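Clavulanic acid biosynthesis oligopeptide binding protein 2 (Streptomyces clavuligerus, PDB 2WOL) probably binds peptides as an extracellular solute-binding protein of family 5, and belongs to the biosynthetic pathway of the beta-lactamase inhibitor clavulanic acid. Local coordinates at residues L63-M68 with P83-G88; Y101-G106 with H170-R175. All coordinates share one frame; numbering follows the deposited sequence.

Interaction 1: L63-M68 with P83-G88; sequences LNRTLM and PDLAEG
Asp84 OD1 is gripped by two nitrogens of Arg65, NE at 2.9 Å and NH2 at 3.1 Å, both arriving from the same face of the carboxylate. NE comes in on the syn side, and the guanidinium and carboxylate planes lie 21° apart. Asp84 CG stands anti to the backbone N (chi1 -179°), which sets it beside Arg65 and Thr66; OD2 accepts a nearly straight bond from Thr66 N, which lies above the carboxylate plane. OD2 also pairs with Arg242, and Arg65 NH2 donates to Thr238 O, so the buried charges are shared with a neighbouring loop. Leu85 CD2 lies over one guanidinium face, 3.6 Å from Arg65 NE, offset toward the rim. The backbones are tied as well: Leu85 N donates to Thr66 O at 2.8 Å, while Leu67 O receives both Asp84 N and Ala86 N. Met68, bent at chi2 and chi3, brings CE to 3.7 Å from Pro83 N. The contact carries the antiparallel, non-hydrogen-bonded Met68-Pro83 pairing of strands 68-69 and 82-83 into their flanking loops, closed by the buried salt bridge. It joins the loop after helix 54-63 to that before strand 91-93; Leu67, Met68 and Ala86 rest on Tyr101 of strand 98-102.

Interaction 2: Y101-G106 with H170-R175; sequences YRLRRG and HTIVFR
His170 CG stands anti to its carbonyl carbon (chi1 -57°); Arg105 CG is only roughly so, its chi1 of -31° lying off the staggered value, and a further bend at chi2 carries its CD over the imidazole. This CD sits above the centre of one ring face, a CH-pi contact 3.7 Å from the centroid of the His170 ring. The guanidinium is turned 63° from the imidazole, and its NH1 lies 3.5 Å from His170 CD2, which meets the guanidinium at its edge. His170 ND1 is buried without a polar partner in the model. Beyond this corner the chains run as neighbouring antiparallel strands, 98-102 and 171-175, at the middle of a four-stranded sheet. Tyr101 and Ile172 form a hydrogen-bonded pair: Tyr101 N to Ile172 O is 2.9 Å, and Ile172 N returns a bond to Tyr101 O. One more backbone bond follows past the strand ends, Leu103 N to His170 O at 2.8 Å. On the Tyr101-Ile172 face, Ile172 CG2 touches Tyr101 CB at 3.8 Å. Tyr101 CD1 meets the edge of the Phe174 ring, 3.9 Å from CE1, the two side chains crossing at about a right angle, while Tyr101 OH bonds to Asp184.

Overall arrangement
Both segments of interaction 1 precede those of interaction 2 in sequence, and the centres of the two contacts are about 10 Å apart. They meet directly: Glu87 N lies 2.8 Å from Arg102 O and Leu85 O lies 2.9 Å from Arg104 N, both probable hydrogen bonds, so the loop 83-88 runs beside the end of strand 98-102 and the residues after it. Tyr101 serves both, touching Met68 and Ala86 as well as Ile172 and Phe174. The two contacts thus form one continuous packed region, in which 83-88 bridges residues 63-68 and the four-stranded antiparallel sheet 91-93, 98-102, 171-175 and 164-166, whose residues Ile172 and Phe174 pack on helix 117-127.

Interaction 1: L63-M68 with P83-G88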
loop_
_atom_site.group_PDB
_atom_site.type_symbol
_atom_site.label_atom_id
_atom_site.label_comp_id
_atom_site.label_asym_id
_atom_site.label_seq_id
_atom_site.Cartn_x
_atom_site.Cartn_y
_atom_site.Cartn_z
ATOM N N LEU A 63 -8.784 10.574 12.129
ATOM C CA LEU A 63 -10.185 10.934 11.895
ATOM C C LEU A 63 -11.193 9.862 12.284
ATOM O O LEU A 63 -12.294 10.179 12.737
ATOM C CB LEU A 63 -10.387 11.302 10.422
ATOM C CG LEU A 63 -9.702 12.569 9.910
ATOM C CD1 LEU A 63 -9.784 12.614 8.393
ATOM C CD2 LEU A 63 -10.331 13.808 10.528
ATOM N N ASN A 64 -10.842 8.599 12.084
ATOM C CA ASN A 64 -11.797 7.524 12.306
ATOM C C ASN A 64 -11.172 6.302 12.931
ATOM O O ASN A 64 -10.104 5.854 12.512
ATOM C CB ASN A 64 -12.499 7.144 11.001
ATOM C CG ASN A 64 -13.501 8.190 10.557
ATOM O OD1 ASN A 64 -14.530 8.397 11.207
ATOM N ND2 ASN A 64 -13.200 8.869 9.454
ATOM N N ARG A 65 -11.846 5.769 13.940
ATOM C CA ARG A 65 -11.441 4.516 14.545
ATOM C C ARG A 65 -12.039 3.348 13.769
ATOM O O ARG A 65 -12.972 3.521 12.983
ATOM C CB ARG A 65 -11.865 4.477 16.011
ATOM C CG ARG A 65 -11.237 5.576 16.855
ATOM C CD ARG A 65 -11.712 5.505 18.292
ATOM N NE ARG A 65 -11.255 4.293 18.961
ATOM C CZ ARG A 65 -11.440 4.035 20.253
ATOM N NH1 ARG A 65 -12.080 4.903 21.024
ATOM N NH2 ARG A 65 -10.985 2.905 20.776
ATOM N N THR A 66 -11.484 2.162 13.991
ATOM C CA THR A 66 -11.910 0.946 13.310
ATOM C C THR A 66 -11.954 -0.174 14.348
ATOM O O THR A 66 -11.497 0.020 15.477
ATOM C CB THR A 66 -10.939 0.589 12.159
ATOM O OG1 THR A 66 -9.590 0.745 12.617
ATOM C CG2 THR A 66 -11.150 1.512 10.961
ATOM N N LEU A 67 -12.509 -1.330 13.996
ATOM C CA LEU A 67 -12.556 -2.452 14.942
ATOM C C LEU A 67 -11.153 -2.819 15.401
ATOM O O LEU A 67 -10.900 -2.982 16.606
ATOM C CB LEU A 67 -13.260 -3.668 14.335
ATOM C CG LEU A 67 -14.781 -3.582 14.188
ATOM C CD1 LEU A 67 -15.282 -4.738 13.344
ATOM C CD2 LEU A 67 -15.475 -3.570 15.545
ATOM N N MET A 68 -10.255 -2.937 14.425
ATOM C CA MET A 68 -8.846 -3.237 14.648
ATOM C C MET A 68 -8.030 -2.104 14.049
ATOM O O MET A 68 -8.484 -1.439 13.126
ATOM C CB MET A 68 -8.465 -4.549 13.958
ATOM C CG MET A 68 -9.317 -5.744 14.367
ATOM S SD MET A 68 -9.036 -6.232 16.085
ATOM C CE MET A 68 -7.344 -6.824 16.000
ATOM N N PRO A 83 -6.600 -4.536 18.828
ATOM C CA PRO A 83 -7.958 -4.070 19.114
ATOM C C PRO A 83 -8.026 -2.552 19.200
ATOM O O PRO A 83 -7.178 -1.929 19.843
ATOM C CB PRO A 83 -8.262 -4.681 20.489
ATOM C CG PRO A 83 -7.332 -5.809 20.632
ATOM C CD PRO A 83 -6.096 -5.440 19.877
ATOM N N ASP A 84 -9.021 -1.972 18.536
ATOM C CA ASP A 84 -9.250 -0.534 18.576
ATOM C C ASP A 84 -10.654 -0.285 19.126
ATOM O O ASP A 84 -10.818 -0.105 20.334
ATOM C CB ASP A 84 -9.033 0.079 17.183
ATOM C CG ASP A 84 -9.235 1.589 17.152
ATOM O OD1 ASP A 84 -9.407 2.221 18.218
ATOM O OD2 ASP A 84 -9.218 2.150 16.036
ATOM N N LEU A 85 -11.667 -0.299 18.262
ATOM C CA LEU A 85 -13.050 -0.214 18.736
ATOM C C LEU A 85 -13.490 -1.529 19.363
ATOM O O LEU A 85 -14.327 -1.536 20.266
ATOM C CB LEU A 85 -14.011 0.184 17.613
ATOM C CG LEU A 85 -13.916 1.611 17.074
ATOM C CD1 LEU A 85 -14.738 1.735 15.811
ATOM C CD2 LEU A 85 -14.371 2.634 18.104
ATOM N N ALA A 86 -12.932 -2.636 18.877
ATOM C CA ALA A 86 -13.190 -3.952 19.454
ATOM C C ALA A 86 -12.427 -4.124 20.761
ATOM O O ALA A 86 -11.356 -3.540 20.947
ATOM C CB ALA A 86 -12.818 -5.053 18.475
ATOM N N GLU A 87 -12.977 -4.928 21.663
ATOM C CA GLU A 87 -12.312 -5.176 22.944
ATOM C C GLU A 87 -11.176 -6.190 22.813
ATOM O O GLU A 87 -10.262 -6.214 23.642
ATOM C CB GLU A 87 -13.329 -5.670 23.976
ATOM C CG GLU A 87 -14.480 -4.702 24.231
ATOM C CD GLU A 87 -15.600 -5.314 25.051
ATOM O OE1 GLU A 87 -16.079 -6.417 24.702
ATOM O OE2 GLU A 87 -16.015 -4.680 26.042
ATOM N N GLY A 88 -11.239 -7.017 21.772
ATOM C CA GLY A 88 -10.199 -7.997 21.480
ATOM C C GLY A 88 -10.070 -8.251 19.987
ATOM O O GLY A 88 -10.902 -7.782 19.208
#

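Interaction 2: Y101-G106 with H170-R175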
loop_
_atom_site.group_PDB
_atom_site.type_symbol
_atom_site.label_atom_id
_atom_site.label_comp_id
_atom_site.label_asym_id
_atom_site.label_seq_id
_atom_site.Cartn_x
_atom_site.Cartn_y
_atom_site.Cartn_z
ATOM N N TYR A 101 -16.521 -9.895 16.470
ATOM C CA TYR A 101 -15.937 -8.776 17.210
ATOM C C TYR A 101 -16.926 -8.254 18.236
ATOM O O TYR A 101 -18.144 -8.286 18.018
ATOM C CB TYR A 101 -15.536 -7.630 16.268
ATOM C CG TYR A 101 -14.498 -8.004 15.238
ATOM C CD1 TYR A 101 -14.875 -8.598 14.035
ATOM C CD2 TYR A 101 -13.141 -7.762 15.460
ATOM C CE1 TYR A 101 -13.932 -8.951 13.077
ATOM C CE2 TYR A 101 -12.186 -8.109 14.507
ATOM C CZ TYR A 101 -12.592 -8.705 13.318
ATOM O OH TYR A 101 -11.677 -9.068 12.355
ATOM N N ARG A 102 -16.388 -7.765 19.348
ATOM C CA ARG A 102 -17.187 -7.214 20.435
ATOM C C ARG A 102 -16.761 -5.775 20.663
ATOM O O ARG A 102 -15.602 -5.503 20.976
ATOM C CB ARG A 102 -17.030 -8.069 21.699
ATOM C CG ARG A 102 -17.267 -9.543 21.403
ATOM C CD ARG A 102 -17.178 -10.473 22.604
ATOM N NE ARG A 102 -17.230 -11.853 22.123
ATOM C CZ ARG A 102 -18.344 -12.494 21.773
ATOM N NH1 ARG A 102 -19.526 -11.896 21.876
ATOM N NH2 ARG A 102 -18.278 -13.738 21.325
ATOM N N LEU A 103 -17.703 -4.857 20.479
ATOM C CA LEU A 103 -17.412 -3.430 20.504
ATOM C C LEU A 103 -17.376 -2.860 21.913
ATOM O O LEU A 103 -18.154 -3.268 22.784
ATOM C CB LEU A 103 -18.442 -2.663 19.673
ATOM C CG LEU A 103 -18.304 -2.642 18.149
ATOM C CD1 LEU A 103 -18.743 -3.963 17.521
ATOM C CD2 LEU A 103 -19.123 -1.486 17.586
ATOM N N ARG A 104 -16.470 -1.910 22.130
ATOM C CA ARG A 104 -16.456 -1.114 23.356
ATOM C C ARG A 104 -17.772 -0.348 23.491
ATOM O O ARG A 104 -18.339 0.105 22.495
ATOM C CB ARG A 104 -15.281 -0.136 23.352
ATOM C CG ARG A 104 -13.916 -0.788 23.450
ATOM C CD ARG A 104 -12.830 0.230 23.163
ATOM N NE ARG A 104 -11.499 -0.275 23.481
ATOM C CZ ARG A 104 -10.927 -0.182 24.680
ATOM N NH1 ARG A 104 -11.564 0.400 25.689
ATOM N NH2 ARG A 104 -9.709 -0.669 24.870
ATOM N N ARG A 105 -18.252 -0.221 24.725
ATOM C CA ARG A 105 -19.549 0.393 25.000
ATOM C C ARG A 105 -19.424 1.897 25.213
ATOM O O ARG A 105 -18.376 2.391 25.634
ATOM C CB ARG A 105 -20.189 -0.235 26.248
ATOM C CG ARG A 105 -19.852 -1.701 26.496
ATOM C CD ARG A 105 -20.956 -2.643 26.040
ATOM N NE ARG A 105 -20.712 -4.009 26.507
ATOM C CZ ARG A 105 -21.550 -5.032 26.346
ATOM N NH1 ARG A 105 -22.712 -4.865 25.723
ATOM N NH2 ARG A 105 -21.224 -6.231 26.813
ATOM N N GLY A 106 -20.501 2.618 24.916
ATOM C CA GLY A 106 -20.604 4.044 25.225
ATOM C C GLY A 106 -19.749 4.996 24.408
ATOM O O GLY A 106 -19.575 6.153 24.796
ATOM N N HIS A 170 -23.465 -4.083 20.339
ATOM C CA HIS A 170 -22.031 -4.156 20.621
ATOM C C HIS A 170 -21.379 -5.451 20.128
ATOM O O HIS A 170 -20.291 -5.819 20.578
ATOM C CB HIS A 170 -21.778 -3.941 22.117
ATOM C CG HIS A 170 -22.322 -2.645 22.629
ATOM N ND1 HIS A 170 -21.743 -1.427 22.339
ATOM C CD2 HIS A 170 -23.410 -2.374 23.387
ATOM C CE1 HIS A 170 -22.445 -0.463 22.907
ATOM N NE2 HIS A 170 -23.459 -1.011 23.551
ATOM N N THR A 171 -22.038 -6.124 19.190
ATOM C CA THR A 171 -21.525 -7.370 18.630
ATOM C C THR A 171 -21.725 -7.396 17.123
ATOM O O THR A 171 -22.785 -7.021 16.619
ATOM C CB THR A 171 -22.208 -8.605 19.264
ATOM O OG1 THR A 171 -22.233 -8.456 20.690
ATOM C CG2 THR A 171 -21.469 -9.890 18.909
ATOM N N ILE A 172 -20.696 -7.833 16.406
ATOM C CA ILE A 172 -20.787 -7.996 14.963
ATOM C C ILE A 172 -20.136 -9.307 14.531
ATOM O O ILE A 172 -19.051 -9.666 15.010
ATOM C CB ILE A 172 -20.221 -6.757 14.196
ATOM C CG1 ILE A 172 -20.592 -6.820 12.705
ATOM C CG2 ILE A 172 -18.707 -6.583 14.426
ATOM C CD1 ILE A 172 -20.500 -5.482 11.991
ATOM N N VAL A 173 -20.826 -10.034 13.652
ATOM C CA VAL A 173 -20.366 -11.335 13.168
ATOM C C VAL A 173 -20.291 -11.330 11.644
ATOM O O VAL A 173 -21.280 -11.037 10.970
ATOM C CB VAL A 173 -21.308 -12.486 13.628
ATOM C CG1 VAL A 173 -20.802 -13.833 13.126
ATOM C CG2 VAL A 173 -21.442 -12.503 15.149
ATOM N N PHE A 174 -19.113 -11.650 11.108
ATOM C CA PHE A 174 -18.913 -11.740 9.663
ATOM C C PHE A 174 -18.838 -13.205 9.230
ATOM O O PHE A 174 -17.937 -13.937 9.641
ATOM C CB PHE A 174 -17.631 -11.014 9.251
ATOM C CG PHE A 174 -17.645 -9.539 9.531
ATOM C CD1 PHE A 174 -17.132 -9.033 10.726
ATOM C CD2 PHE A 174 -18.148 -8.643 8.590
ATOM C CE1 PHE A 174 -17.138 -7.668 10.987
ATOM C CE2 PHE A 174 -18.156 -7.270 8.846
ATOM C CZ PHE A 174 -17.647 -6.783 10.043
ATOM N N ARG A 175 -19.790 -13.624 8.401
ATOM C CA ARG A 175 -19.818 -14.986 7.876
ATOM C C ARG A 175 -19.293 -14.974 6.447
ATOM O O ARG A 175 -20.019 -14.640 5.511
ATOM C CB ARG A 175 -21.238 -15.556 7.914
ATOM C CG ARG A 175 -21.833 -15.721 9.305
ATOM C CD ARG A 175 -23.263 -16.216 9.178
ATOM N NE ARG A 175 -23.860 -16.612 10.452
ATOM C CZ ARG A 175 -25.105 -17.071 10.582
ATOM N NH1 ARG A 175 -25.892 -17.188 9.518
ATOM N NH2 ARG A 175 -25.568 -17.409 11.779
#